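Local coordinates for protein alternansucrase (Leuconostoc mesenteroides, PDB 6HVG) that belongs to glycoside hydrolase family 70, large multidomain proteins built around a TIM-type barrel, with a bound calcium ion and flanking repeats related to choline-binding modules, at residues F456-S459 with T465-Y468; L439-W444 with V483-I488; S402-D407 with W500-I505; T390-A395 with D426-S431. All blocks are in the same frame, centred on the assembly; numbering follows the deposited sequence.

Interaction 1 (F456-S459 with T465-Y468); sequences FMSS and TTTY
Ser458 and Thr466 meet through their hydroxyls, which make the polar part of this contact. The oxygens OG of Ser458 and OG1 of Thr466 are 3.3 Å apart, a weak hydrogen bond that is not settled, because Asn455 OD1 also lies within reach of the Thr466 proton. The firmer partner of Ser458 OG is the carbonyl of Ile464, so one small side chain links the helix to the chain just past its end. Asn455 OD1 also receives the backbone N of Tyr468. The first torsion of Thr466 (chi1 52°) sets OG1 between the backbone N and the carbonyl carbon, the side from which it can address the helix. Asn455 is thus the second-shell group that steadies the returning chain, while Ser459 OG turns back to the carbonyl of Asn455 within the helix.

The remaining contacts are van der Waals. Ser458 CB packs 3.7 Å from Thr465 CA and 3.9 Å from Thr466 N, and the CA atoms of Ser458 and Thr465 come within 4.8 Å. A serine fits here because its short side chain lets the backbones approach closely and still supplies a hydroxyl. Thr465 presents OG1 alongside the helix, 3.7 Å from Ser458 O. Thr466 CB also lies over one face of the Tyr468 ring.

Topologically this is a chain reversal: the polypeptide leaves helix 447-462 and doubles back along the helix's last turns before entering helix 474-495. Ser458 and Met457 both lean on Ile484 of that next helix, Tyr468 lies against Thr476 and Ala480, and Met457 and Phe456 reach helix 499-511.

Interaction 2 (L439-W444 with V483-I488); sequences LLMTWW and VIQTAI
The amide of Gln485 is the flat group that meets Met441: the methyl CE stands over one face of it, 3.6 Å from NE2 and 3.8 Å from CD. The rim of the amide serves a different purpose, since NE2 is hydrogen-bonded to Asn393 OD1. Another flat group, the Trp444 indole, carries Thr442 C of its own segment over one face, offset toward the rim.

Met441 leaves the backbone with CG anti to N (chi1 -171°) and runs straight through chi2, then bends at chi3 (72°), which folds CE back over the amide. The two side chains cross at about a right angle, with SD 3.8 Å from Gln485 CG. Methionine suits the place because its flexible thioether can follow both an aliphatic stem and an amide face; glutamine offers it that stem while its amide end serves Asn393. On its other contact, CG lies 4.1 Å from Ile488 CD1, where isoleucine supplies a branched apolar end. Thr442 OG1 is directed to Tyr416 OH.

The buried contact joins the connection between strand 437-438 and helix 447-462 to the middle of helix 474-495. Ile488 also touches Tyr453 of helix 447-462 and Leu501 of helix 499-511; Leu440 packs on Phe508 and Val509 of the latter, and Trp444 lies on Gln450 and on Asn478 and Ala481, bridging helices 447-462 and 474-495.

Interaction 3 (S402-D407 with W500-I505); sequences SFENVD and WLRDAI
Glu404 and Arg502 approach from opposite directions and lock end-on in a bidentate salt bridge, the tight part of an otherwise sparse contact. Arg502 NH2 lies 2.8 Å from Glu404 OE2, and NH1 is 3.0 Å from OE1 with a nearly straight N-H...O angle of 178°. OE1 uses its syn lone pair, and OE2 is also met on the syn side, but somewhat out of the carboxylate plane. Carboxylate and guanidinium are nearly coplanar, 18° apart, so two parallel bonds resist rotation of either group.

Long side chains are needed here, because the nearest CA atoms, those of Glu404 and Arg502, are 12.9 Å apart. Arg502 bends once, at chi2 (-85°), and then extends toward the carboxylate. The pair thus ties helix 499-511 of the family 70 region to the loop between helix 390-393 and strand 415-416, whose backbone pairs with Trp415 and Arg417. Trp415 is the second-shell residue: its ring makes a cation-pi contact with Arg502, and its N gives a weak hydrogen bond to Glu404 OE1.

Away from the bridge the contact is loose. Asn405 turns back on its own segment, ND2 to Phe403 O at 3.1 Å. Both bridge partners are partly exposed, and just 84 Å² is buried between the segments.

Interaction 4 (T390-A395 with D426-S431); sequences TPHNAA and DTWTAS
His392 lies across one face of the Trp428 indole, its CB over the six-membered ring and its imidazole over the five-membered one. CB is 3.4 Å from the six-ring centroid and 16° off the normal, a CH-pi contact. The two five-membered rings, with centroids 4.0 Å apart, are inclined at 33°, an oblique pair. The closest imidazole atom, CD2, is 3.4 Å from Trp428 CE2. Trp428 CG stands anti to its carbonyl carbon (chi1 -72°), which carries the indole from strand 427-430 toward helix 390-393.

Asn393 comes to the rim instead of the face: OD1 sits 3.8 Å from Trp428 CH2, near the ring plane. Its bonding partner is Gln485 NE2 on helix 474-495, and Trp428 touches Phe482 and Gln485 of the same helix. A broad indole suits this place, since it spans a short helix, a beta hairpin (420-423 with 427-430) and a long helix at once.

His392 ND1 bonds Asp420 OD2, on the strand paired with 427-430, which fixes the rotation of the imidazole. The nearby carboxylate would probably favour a protonated imidazole, and an electron-rich indole beneath it would suit such partial positive charge.

Starting from the N-terminal side, the chain passes 390-395 and then 402-407 before 426-431 returns to the first of them, closing interaction 4. Interaction 3, opened at 402-407, is still pending at that point, so the two cross. The loop that interaction 3 finally closes at 500-505 contains interaction 2 (439-444 with 483-488), and within that in turn sits the short reversal of interaction 1. Interaction 4 is complete before interaction 2 opens, but they touch where Asn393 meets Gln485. Interactions 1 and 2 share packing through Ile484, and 2 and 3 through Ile488 with Leu501. Together they join helices 447-462, 474-495 and 499-511 to the hairpin and loops preceding them.

Interaction 1 (F456-S459 with T465-Y468)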
loop_
_atom_site.group_PDB
_atom_site.type_symbol
_atom_site.label_atom_id
_atom_site.label_comp_id
_atom_site.label_asym_id
_atom_site.label_seq_id
_atom_site.Cartn_x
_atom_site.Cartn_y
_atom_site.Cartn_z
ATOM N N PHE A 456 -22.786 26.341 -11.257
ATOM C CA PHE A 456 -22.959 25.699 -9.959
ATOM C C PHE A 456 -23.853 26.523 -9.008
ATOM O O PHE A 456 -24.778 25.984 -8.406
ATOM C CB PHE A 456 -21.597 25.447 -9.326
ATOM C CG PHE A 456 -21.649 24.741 -8.007
ATOM C CD1 PHE A 456 -21.696 23.362 -7.957
ATOM C CD2 PHE A 456 -21.569 25.450 -6.816
ATOM C CE1 PHE A 456 -21.702 22.699 -6.740
ATOM C CE2 PHE A 456 -21.596 24.798 -5.596
ATOM C CZ PHE A 456 -21.682 23.421 -5.567
ATOM N N MET A 457 -23.575 27.815 -8.875
ATOM C CA MET A 457 -24.357 28.686 -7.993
ATOM C C MET A 457 -25.792 28.849 -8.478
ATOM O O MET A 457 -26.715 28.879 -7.662
ATOM C CB MET A 457 -23.724 30.064 -7.870
ATOM C CG MET A 457 -22.361 30.060 -7.202
ATOM S SD MET A 457 -22.390 29.887 -5.412
ATOM C CE MET A 457 -21.649 28.286 -5.252
ATOM N N SER A 458 -25.966 28.942 -9.798
ATOM C CA SER A 458 -27.283 28.915 -10.431
ATOM C C SER A 458 -28.151 27.724 -10.016
ATOM O O SER A 458 -29.346 27.888 -9.740
ATOM C CB SER A 458 -27.124 28.841 -11.953
ATOM O OG SER A 458 -27.028 30.115 -12.515
ATOM N N SER A 459 -27.562 26.533 -10.008
ATOM C CA SER A 459 -28.273 25.306 -9.691
ATOM C C SER A 459 -28.756 25.279 -8.265
ATOM O O SER A 459 -29.559 24.409 -7.924
ATOM C CB SER A 459 -27.370 24.109 -9.884
ATOM O OG SER A 459 -26.920 24.101 -11.206
ATOM N N THR A 465 -30.892 29.285 -14.197
ATOM C CA THR A 465 -29.939 28.200 -14.341
ATOM C C THR A 465 -29.312 28.412 -15.692
ATOM O O THR A 465 -30.016 28.648 -16.664
ATOM C CB THR A 465 -30.603 26.822 -14.183
ATOM O OG1 THR A 465 -31.025 26.665 -12.815
ATOM C CG2 THR A 465 -29.632 25.685 -14.548
ATOM N N THR A 466 -27.985 28.375 -15.742
ATOM C CA THR A 466 -27.279 28.745 -16.939
ATOM C C THR A 466 -26.344 27.641 -17.386
ATOM O O THR A 466 -25.689 26.990 -16.577
ATOM C CB THR A 466 -26.483 30.068 -16.738
ATOM O OG1 THR A 466 -25.650 29.980 -15.562
ATOM C CG2 THR A 466 -27.428 31.261 -16.595
ATOM N N THR A 467 -26.303 27.433 -18.691
ATOM C CA THR A 467 -25.295 26.599 -19.329
ATOM C C THR A 467 -24.234 27.518 -19.886
ATOM O O THR A 467 -24.353 28.028 -20.987
ATOM C CB THR A 467 -25.901 25.805 -20.499
ATOM O OG1 THR A 467 -27.262 25.468 -20.200
ATOM C CG2 THR A 467 -25.066 24.549 -20.769
ATOM N N TYR A 468 -23.202 27.770 -19.115
ATOM C CA TYR A 468 -22.105 28.554 -19.614
ATOM C C TYR A 468 -20.854 27.735 -19.870
ATOM O O TYR A 468 -20.522 26.856 -19.106
ATOM C CB TYR A 468 -21.828 29.696 -18.638
ATOM C CG TYR A 468 -22.852 30.815 -18.650
ATOM C CD1 TYR A 468 -23.403 31.288 -19.846
ATOM C CD2 TYR A 468 -23.225 31.448 -17.456
ATOM C CE1 TYR A 468 -24.317 32.334 -19.836
ATOM C CE2 TYR A 468 -24.149 32.467 -17.440
ATOM C CZ TYR A 468 -24.689 32.916 -18.622
ATOM O OH TYR A 468 -25.591 33.971 -18.597
#

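Interaction 2 (L439-W444 with V483-I488)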
loop_
_atom_site.group_PDB
_atom_site.type_symbol
_atom_site.label_atom_id
_atom_site.label_comp_id
_atom_site.label_asym_id
_atom_site.label_seq_id
_atom_site.Cartn_x
_atom_site.Cartn_y
_atom_site.Cartn_z
ATOM N N LEU A 439 -13.792 35.281 -2.521
ATOM C CA LEU A 439 -13.076 35.784 -3.665
ATOM C C LEU A 439 -13.760 35.391 -4.969
ATOM O O LEU A 439 -13.806 36.172 -5.922
ATOM C CB LEU A 439 -11.641 35.246 -3.648
ATOM C CG LEU A 439 -10.650 35.872 -4.628
ATOM C CD1 LEU A 439 -10.463 37.367 -4.415
ATOM C CD2 LEU A 439 -9.324 35.166 -4.496
ATOM N N LEU A 440 -14.285 34.177 -5.024
ATOM C CA LEU A 440 -14.937 33.668 -6.231
ATOM C C LEU A 440 -16.291 34.317 -6.579
ATOM O O LEU A 440 -16.878 34.006 -7.625
ATOM C CB LEU A 440 -15.097 32.143 -6.145
ATOM C CG LEU A 440 -13.816 31.288 -6.099
ATOM C CD1 LEU A 440 -14.151 29.823 -5.871
ATOM C CD2 LEU A 440 -13.016 31.430 -7.386
ATOM N N MET A 441 -16.767 35.220 -5.729
ATOM C CA MET A 441 -17.932 36.060 -6.047
ATOM C C MET A 441 -17.576 37.152 -7.057
ATOM O O MET A 441 -18.452 37.639 -7.771
ATOM C CB MET A 441 -18.499 36.685 -4.755
ATOM C CG MET A 441 -19.844 37.406 -4.895
ATOM S SD MET A 441 -20.471 38.106 -3.337
ATOM C CE MET A 441 -19.358 39.491 -3.096
ATOM N N THR A 442 -16.289 37.512 -7.106
ATOM C CA THR A 442 -15.770 38.663 -7.835
ATOM C C THR A 442 -14.623 38.354 -8.799
ATOM O O THR A 442 -14.424 39.074 -9.769
ATOM C CB THR A 442 -15.290 39.707 -6.816
ATOM O OG1 THR A 442 -16.434 40.188 -6.086
ATOM C CG2 THR A 442 -14.579 40.891 -7.500
ATOM N N TRP A 443 -13.852 37.303 -8.547
ATOM C CA TRP A 443 -12.687 36.991 -9.384
ATOM C C TRP A 443 -12.606 35.498 -9.677
ATOM O O TRP A 443 -13.106 34.694 -8.916
ATOM C CB TRP A 443 -11.407 37.468 -8.694
ATOM C CG TRP A 443 -10.154 37.054 -9.368
ATOM C CD1 TRP A 443 -9.417 37.775 -10.262
ATOM C CD2 TRP A 443 -9.484 35.803 -9.212
ATOM N NE1 TRP A 443 -8.330 37.048 -10.680
ATOM C CE2 TRP A 443 -8.349 35.828 -10.052
ATOM C CE3 TRP A 443 -9.744 34.652 -8.464
ATOM C CZ2 TRP A 443 -7.468 34.747 -10.155
ATOM C CZ3 TRP A 443 -8.870 33.575 -8.569
ATOM C CH2 TRP A 443 -7.748 33.631 -9.405
ATOM N N TRP A 444 -12.003 35.151 -10.811
ATOM C CA TRP A 444 -11.802 33.774 -11.208
ATOM C C TRP A 444 -10.419 33.640 -11.880
ATOM O O TRP A 444 -9.922 34.601 -12.462
ATOM C CB TRP A 444 -12.947 33.370 -12.164
ATOM C CG TRP A 444 -14.274 33.615 -11.542
ATOM C CD1 TRP A 444 -15.005 32.729 -10.815
ATOM C CD2 TRP A 444 -15.012 34.855 -11.518
ATOM N NE1 TRP A 444 -16.146 33.332 -10.348
ATOM C CE2 TRP A 444 -16.172 34.637 -10.765
ATOM C CE3 TRP A 444 -14.794 36.118 -12.042
ATOM C CZ2 TRP A 444 -17.122 35.642 -10.537
ATOM C CZ3 TRP A 444 -15.741 37.110 -11.819
ATOM C CH2 TRP A 444 -16.883 36.867 -11.078
ATOM N N VAL A 483 -25.510 39.218 -11.223
ATOM C CA VAL A 483 -26.861 38.785 -10.843
ATOM C C VAL A 483 -26.778 37.690 -9.770
ATOM O O VAL A 483 -27.628 37.630 -8.895
ATOM C CB VAL A 483 -27.773 38.346 -12.030
ATOM C CG1 VAL A 483 -27.806 39.415 -13.086
ATOM C CG2 VAL A 483 -27.333 37.042 -12.643
ATOM N N ILE A 484 -25.741 36.854 -9.810
ATOM C CA ILE A 484 -25.475 35.890 -8.733
ATOM C C ILE A 484 -25.045 36.596 -7.453
ATOM O O ILE A 484 -25.460 36.194 -6.364
ATOM C CB ILE A 484 -24.390 34.854 -9.120
ATOM C CG1 ILE A 484 -24.857 33.976 -10.291
ATOM C CG2 ILE A 484 -24.019 33.967 -7.937
ATOM C CD1 ILE A 484 -25.941 32.975 -9.940
ATOM N N GLN A 485 -24.235 37.648 -7.569
ATOM C CA GLN A 485 -23.825 38.405 -6.381
ATOM C C GLN A 485 -25.040 38.999 -5.678
ATOM O O GLN A 485 -25.163 38.907 -4.460
ATOM C CB GLN A 485 -22.818 39.516 -6.720
ATOM C CG GLN A 485 -22.488 40.416 -5.526
ATOM C CD GLN A 485 -21.333 41.369 -5.776
ATOM O OE1 GLN A 485 -20.706 41.337 -6.830
ATOM N NE2 GLN A 485 -21.051 42.227 -4.795
ATOM N N THR A 486 -25.928 39.608 -6.457
ATOM C CA THR A 486 -27.151 40.184 -5.933
ATOM C C THR A 486 -27.923 39.075 -5.179
ATOM O O THR A 486 -28.235 39.200 -3.997
ATOM C CB THR A 486 -27.976 40.842 -7.073
ATOM O OG1 THR A 486 -27.306 42.032 -7.508
ATOM C CG2 THR A 486 -29.402 41.190 -6.619
ATOM N N ALA A 487 -28.173 37.964 -5.854
ATOM C CA ALA A 487 -28.897 36.849 -5.249
ATOM C C ALA A 487 -28.241 36.369 -3.974
ATOM O O ALA A 487 -28.930 35.972 -3.043
ATOM C CB ALA A 487 -29.024 35.703 -6.241
ATOM N N ILE A 488 -26.913 36.379 -3.940
ATOM C CA ILE A 488 -26.193 35.988 -2.750
ATOM C C ILE A 488 -26.522 36.922 -1.590
ATOM O O ILE A 488 -26.780 36.468 -0.473
ATOM C CB ILE A 488 -24.666 35.933 -2.989
ATOM C CG1 ILE A 488 -24.314 34.669 -3.781
ATOM C CG2 ILE A 488 -23.886 35.906 -1.661
ATOM C CD1 ILE A 488 -22.921 34.675 -4.373
#

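Interaction 3 (S402-D407 with W500-I505)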
loop_
_atom_site.group_PDB
_atom_site.type_symbol
_atom_site.label_atom_id
_atom_site.label_comp_id
_atom_site.label_asym_id
_atom_site.label_seq_id
_atom_site.Cartn_x
_atom_site.Cartn_y
_atom_site.Cartn_z
ATOM N N SER A 402 -7.623 42.199 5.178
ATOM C CA SER A 402 -8.734 42.084 4.225
ATOM C C SER A 402 -8.751 40.795 3.405
ATOM O O SER A 402 -9.668 40.601 2.612
ATOM C CB SER A 402 -8.727 43.289 3.280
ATOM O OG SER A 402 -9.058 44.454 3.987
ATOM N N PHE A 403 -7.754 39.926 3.594
ATOM C CA PHE A 403 -7.655 38.669 2.829
ATOM C C PHE A 403 -7.362 37.471 3.717
ATOM O O PHE A 403 -6.359 37.464 4.417
ATOM C CB PHE A 403 -6.511 38.764 1.819
ATOM C CG PHE A 403 -6.857 39.479 0.542
ATOM C CD1 PHE A 403 -7.640 38.865 -0.399
ATOM C CD2 PHE A 403 -6.351 40.752 0.278
ATOM C CE1 PHE A 403 -7.937 39.511 -1.572
ATOM C CE2 PHE A 403 -6.639 41.398 -0.895
ATOM C CZ PHE A 403 -7.433 40.776 -1.825
ATOM N N GLU A 404 -8.213 36.452 3.668
ATOM C CA GLU A 404 -7.899 35.172 4.307
ATOM C C GLU A 404 -6.788 34.527 3.505
ATOM O O GLU A 404 -6.847 34.501 2.276
ATOM C CB GLU A 404 -9.131 34.252 4.364
ATOM C CG GLU A 404 -10.195 34.693 5.377
ATOM C CD GLU A 404 -11.465 33.853 5.331
ATOM O OE1 GLU A 404 -11.580 32.931 4.494
ATOM O OE2 GLU A 404 -12.358 34.096 6.167
ATOM N N ASN A 405 -5.788 33.984 4.183
ATOM C CA ASN A 405 -4.577 33.537 3.503
ATOM C C ASN A 405 -3.759 32.517 4.282
ATOM O O ASN A 405 -4.008 32.253 5.443
ATOM C CB ASN A 405 -3.699 34.748 3.222
ATOM C CG ASN A 405 -3.074 35.321 4.479
ATOM O OD1 ASN A 405 -1.854 35.263 4.677
ATOM N ND2 ASN A 405 -3.897 35.892 5.323
ATOM N N VAL A 406 -2.765 31.961 3.605
ATOM C CA VAL A 406 -1.742 31.115 4.211
ATOM C C VAL A 406 -0.402 31.680 3.755
ATOM O O VAL A 406 -0.136 31.780 2.555
ATOM C CB VAL A 406 -1.881 29.662 3.739
ATOM C CG1 VAL A 406 -0.925 28.741 4.500
ATOM C CG2 VAL A 406 -3.328 29.189 3.886
ATOM N N ASP A 407 0.432 32.057 4.715
ATOM C CA ASP A 407 1.763 32.668 4.459
ATOM C C ASP A 407 1.752 33.740 3.391
ATOM O O ASP A 407 2.713 33.878 2.629
ATOM C CB ASP A 407 2.829 31.597 4.137
ATOM C CG ASP A 407 3.185 30.744 5.342
ATOM O OD1 ASP A 407 2.786 31.108 6.472
ATOM O OD2 ASP A 407 3.868 29.713 5.159
ATOM N N TRP A 500 -24.076 29.114 5.082
ATOM C CA TRP A 500 -24.636 28.452 3.894
ATOM C C TRP A 500 -23.747 28.671 2.646
ATOM O O TRP A 500 -23.606 27.774 1.811
ATOM C CB TRP A 500 -26.072 28.936 3.621
ATOM C CG TRP A 500 -26.094 30.328 3.156
ATOM C CD1 TRP A 500 -26.067 31.453 3.931
ATOM C CD2 TRP A 500 -26.063 30.767 1.797
ATOM N NE1 TRP A 500 -26.057 32.564 3.139
ATOM C CE2 TRP A 500 -26.051 32.174 1.820
ATOM C CE3 TRP A 500 -26.055 30.107 0.557
ATOM C CZ2 TRP A 500 -26.030 32.939 0.645
ATOM C CZ3 TRP A 500 -26.032 30.869 -0.599
ATOM C CH2 TRP A 500 -26.023 32.272 -0.545
ATOM N N LEU A 501 -23.152 29.867 2.540
ATOM C CA LEU A 501 -22.254 30.225 1.432
ATOM C C LEU A 501 -20.881 29.557 1.580
ATOM O O LEU A 501 -20.352 29.018 0.620
ATOM C CB LEU A 501 -22.091 31.743 1.347
ATOM C CG LEU A 501 -21.328 32.342 0.153
ATOM C CD1 LEU A 501 -21.967 32.068 -1.201
ATOM C CD2 LEU A 501 -21.228 33.845 0.337
ATOM N N ARG A 502 -20.325 29.549 2.785
ATOM C CA ARG A 502 -19.077 28.816 3.035
ATOM C C ARG A 502 -19.183 27.386 2.513
ATOM O O ARG A 502 -18.277 26.877 1.869
ATOM C CB ARG A 502 -18.735 28.783 4.525
ATOM C CG ARG A 502 -18.336 30.126 5.113
ATOM C CD ARG A 502 -16.863 30.413 4.911
ATOM N NE ARG A 502 -16.472 31.697 5.487
ATOM C CZ ARG A 502 -15.260 32.239 5.398
ATOM N NH1 ARG A 502 -14.285 31.635 4.739
ATOM N NH2 ARG A 502 -15.021 33.416 5.952
ATOM N N ASP A 503 -20.302 26.736 2.805
ATOM C CA ASP A 503 -20.522 25.348 2.382
ATOM C C ASP A 503 -20.714 25.233 0.873
ATOM O O ASP A 503 -20.295 24.248 0.271
ATOM C CB ASP A 503 -21.725 24.742 3.125
ATOM C CG ASP A 503 -21.506 24.668 4.646
ATOM O OD1 ASP A 503 -20.325 24.687 5.090
ATOM O OD2 ASP A 503 -22.516 24.583 5.395
ATOM N N ALA A 504 -21.360 26.230 0.272
ATOM C CA ALA A 504 -21.516 26.289 -1.190
ATOM C C ALA A 504 -20.167 26.493 -1.903
ATOM O O ALA A 504 -19.861 25.813 -2.875
ATOM C CB ALA A 504 -22.484 27.391 -1.564
ATOM N N ILE A 505 -19.350 27.404 -1.391
ATOM C CA ILE A 505 -18.019 27.617 -1.947
ATOM C C ILE A 505 -17.156 26.377 -1.786
ATOM O O ILE A 505 -16.590 25.889 -2.761
ATOM C CB ILE A 505 -17.332 28.868 -1.340
ATOM C CG1 ILE A 505 -18.098 30.138 -1.740
ATOM C CG2 ILE A 505 -15.883 28.982 -1.787
ATOM C CD1 ILE A 505 -18.261 30.366 -3.233
#

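Interaction 4 (T390-A395 with D426-S431)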
loop_
_atom_site.group_PDB
_atom_site.type_symbol
_atom_site.label_atom_id
_atom_site.label_comp_id
_atom_site.label_asym_id
_atom_site.label_seq_id
_atom_site.Cartn_x
_atom_site.Cartn_y
_atom_site.Cartn_z
ATOM N N THR A 390 -16.818 47.830 -9.956
ATOM C CA THR A 390 -15.410 47.580 -9.656
ATOM C C THR A 390 -14.934 48.270 -8.369
ATOM O O THR A 390 -14.402 47.608 -7.497
ATOM C CB THR A 390 -14.510 47.966 -10.844
ATOM O OG1 THR A 390 -14.901 47.220 -11.994
ATOM C CG2 THR A 390 -13.042 47.691 -10.566
ATOM N N PRO A 391 -15.113 49.594 -8.230
ATOM C CA PRO A 391 -14.657 50.222 -6.982
ATOM C C PRO A 391 -15.322 49.676 -5.717
ATOM O O PRO A 391 -14.718 49.737 -4.654
ATOM C CB PRO A 391 -14.999 51.716 -7.153
ATOM C CG PRO A 391 -15.938 51.782 -8.291
ATOM C CD PRO A 391 -15.745 50.562 -9.134
ATOM N N HIS A 392 -16.552 49.177 -5.833
ATOM C CA HIS A 392 -17.268 48.608 -4.690
ATOM C C HIS A 392 -16.730 47.212 -4.314
ATOM O O HIS A 392 -16.508 46.930 -3.145
ATOM C CB HIS A 392 -18.777 48.538 -4.967
ATOM C CG HIS A 392 -19.412 49.867 -5.276
ATOM N ND1 HIS A 392 -19.044 51.043 -4.652
ATOM C CD2 HIS A 392 -20.405 50.203 -6.136
ATOM C CE1 HIS A 392 -19.767 52.043 -5.123
ATOM N NE2 HIS A 392 -20.606 51.559 -6.019
ATOM N N ASN A 393 -16.519 46.343 -5.302
ATOM C CA ASN A 393 -16.028 44.996 -5.055
ATOM C C ASN A 393 -14.522 44.908 -4.853
ATOM O O ASN A 393 -14.030 43.863 -4.451
ATOM C CB ASN A 393 -16.417 44.043 -6.185
ATOM C CG ASN A 393 -17.866 43.586 -6.105
ATOM O OD1 ASN A 393 -18.456 43.512 -5.025
ATOM N ND2 ASN A 393 -18.442 43.275 -7.247
ATOM N N ALA A 394 -13.785 45.990 -5.067
ATOM C CA ALA A 394 -12.344 45.975 -4.841
ATOM C C ALA A 394 -12.018 45.744 -3.369
ATOM O O ALA A 394 -12.830 45.991 -2.478
ATOM C CB ALA A 394 -11.725 47.277 -5.314
ATOM N N ALA A 395 -10.807 45.268 -3.122
ATOM C CA ALA A 395 -10.343 45.008 -1.774
ATOM C C ALA A 395 -10.235 46.309 -0.990
ATOM O O ALA A 395 -9.741 47.308 -1.520
ATOM C CB ALA A 395 -8.996 44.303 -1.826
ATOM N N ASP A 426 -29.616 45.798 -2.700
ATOM C CA ASP A 426 -30.270 47.092 -2.939
ATOM C C ASP A 426 -29.301 48.239 -2.861
ATOM O O ASP A 426 -29.156 49.017 -3.815
ATOM C CB ASP A 426 -31.410 47.348 -1.940
ATOM C CG ASP A 426 -32.632 46.482 -2.200
ATOM O OD1 ASP A 426 -33.499 46.334 -1.298
ATOM O OD2 ASP A 426 -32.722 45.948 -3.322
ATOM N N THR A 427 -28.655 48.351 -1.708
ATOM C CA THR A 427 -27.858 49.520 -1.422
ATOM C C THR A 427 -26.450 49.133 -1.021
ATOM O O THR A 427 -26.245 48.238 -0.201
ATOM C CB THR A 427 -28.511 50.420 -0.349
ATOM O OG1 THR A 427 -28.831 49.652 0.808
ATOM C CG2 THR A 427 -29.778 51.053 -0.908
ATOM N N TRP A 428 -25.485 49.816 -1.629
ATOM C CA TRP A 428 -24.077 49.620 -1.322
ATOM C C TRP A 428 -23.773 50.320 -0.023
ATOM O O TRP A 428 -24.091 51.492 0.143
ATOM C CB TRP A 428 -23.198 50.198 -2.411
ATOM C CG TRP A 428 -23.199 49.416 -3.687
ATOM C CD1 TRP A 428 -23.886 49.712 -4.819
ATOM C CD2 TRP A 428 -22.442 48.226 -3.974
ATOM N NE1 TRP A 428 -23.606 48.786 -5.798
ATOM C CE2 TRP A 428 -22.729 47.861 -5.298
ATOM C CE3 TRP A 428 -21.552 47.438 -3.238
ATOM C CZ2 TRP A 428 -22.160 46.744 -5.906
ATOM C CZ3 TRP A 428 -20.983 46.321 -3.845
ATOM C CH2 TRP A 428 -21.294 45.986 -5.167
ATOM N N THR A 429 -23.172 49.595 0.907
ATOM C CA THR A 429 -22.728 50.165 2.157
ATOM C C THR A 429 -21.249 49.789 2.389
ATOM O O THR A 429 -20.797 48.675 2.070
ATOM C CB THR A 429 -23.607 49.655 3.315
ATOM O OG1 THR A 429 -23.368 48.260 3.501
ATOM C CG2 THR A 429 -25.096 49.797 2.996
ATOM N N ALA A 430 -20.498 50.736 2.943
ATOM C CA ALA A 430 -19.131 50.488 3.365
ATOM C C ALA A 430 -19.105 49.226 4.226
ATOM O O ALA A 430 -20.019 48.993 5.014
ATOM C CB ALA A 430 -18.615 51.689 4.144
ATOM N N SER A 431 -18.078 48.402 4.068
ATOM C CA SER A 431 -17.991 47.160 4.832
ATOM C C SER A 431 -17.419 47.381 6.220
ATOM O O SER A 431 -16.591 48.277 6.435
ATOM C CB SER A 431 -17.133 46.120 4.098
ATOM O OG SER A 431 -15.932 46.698 3.625
#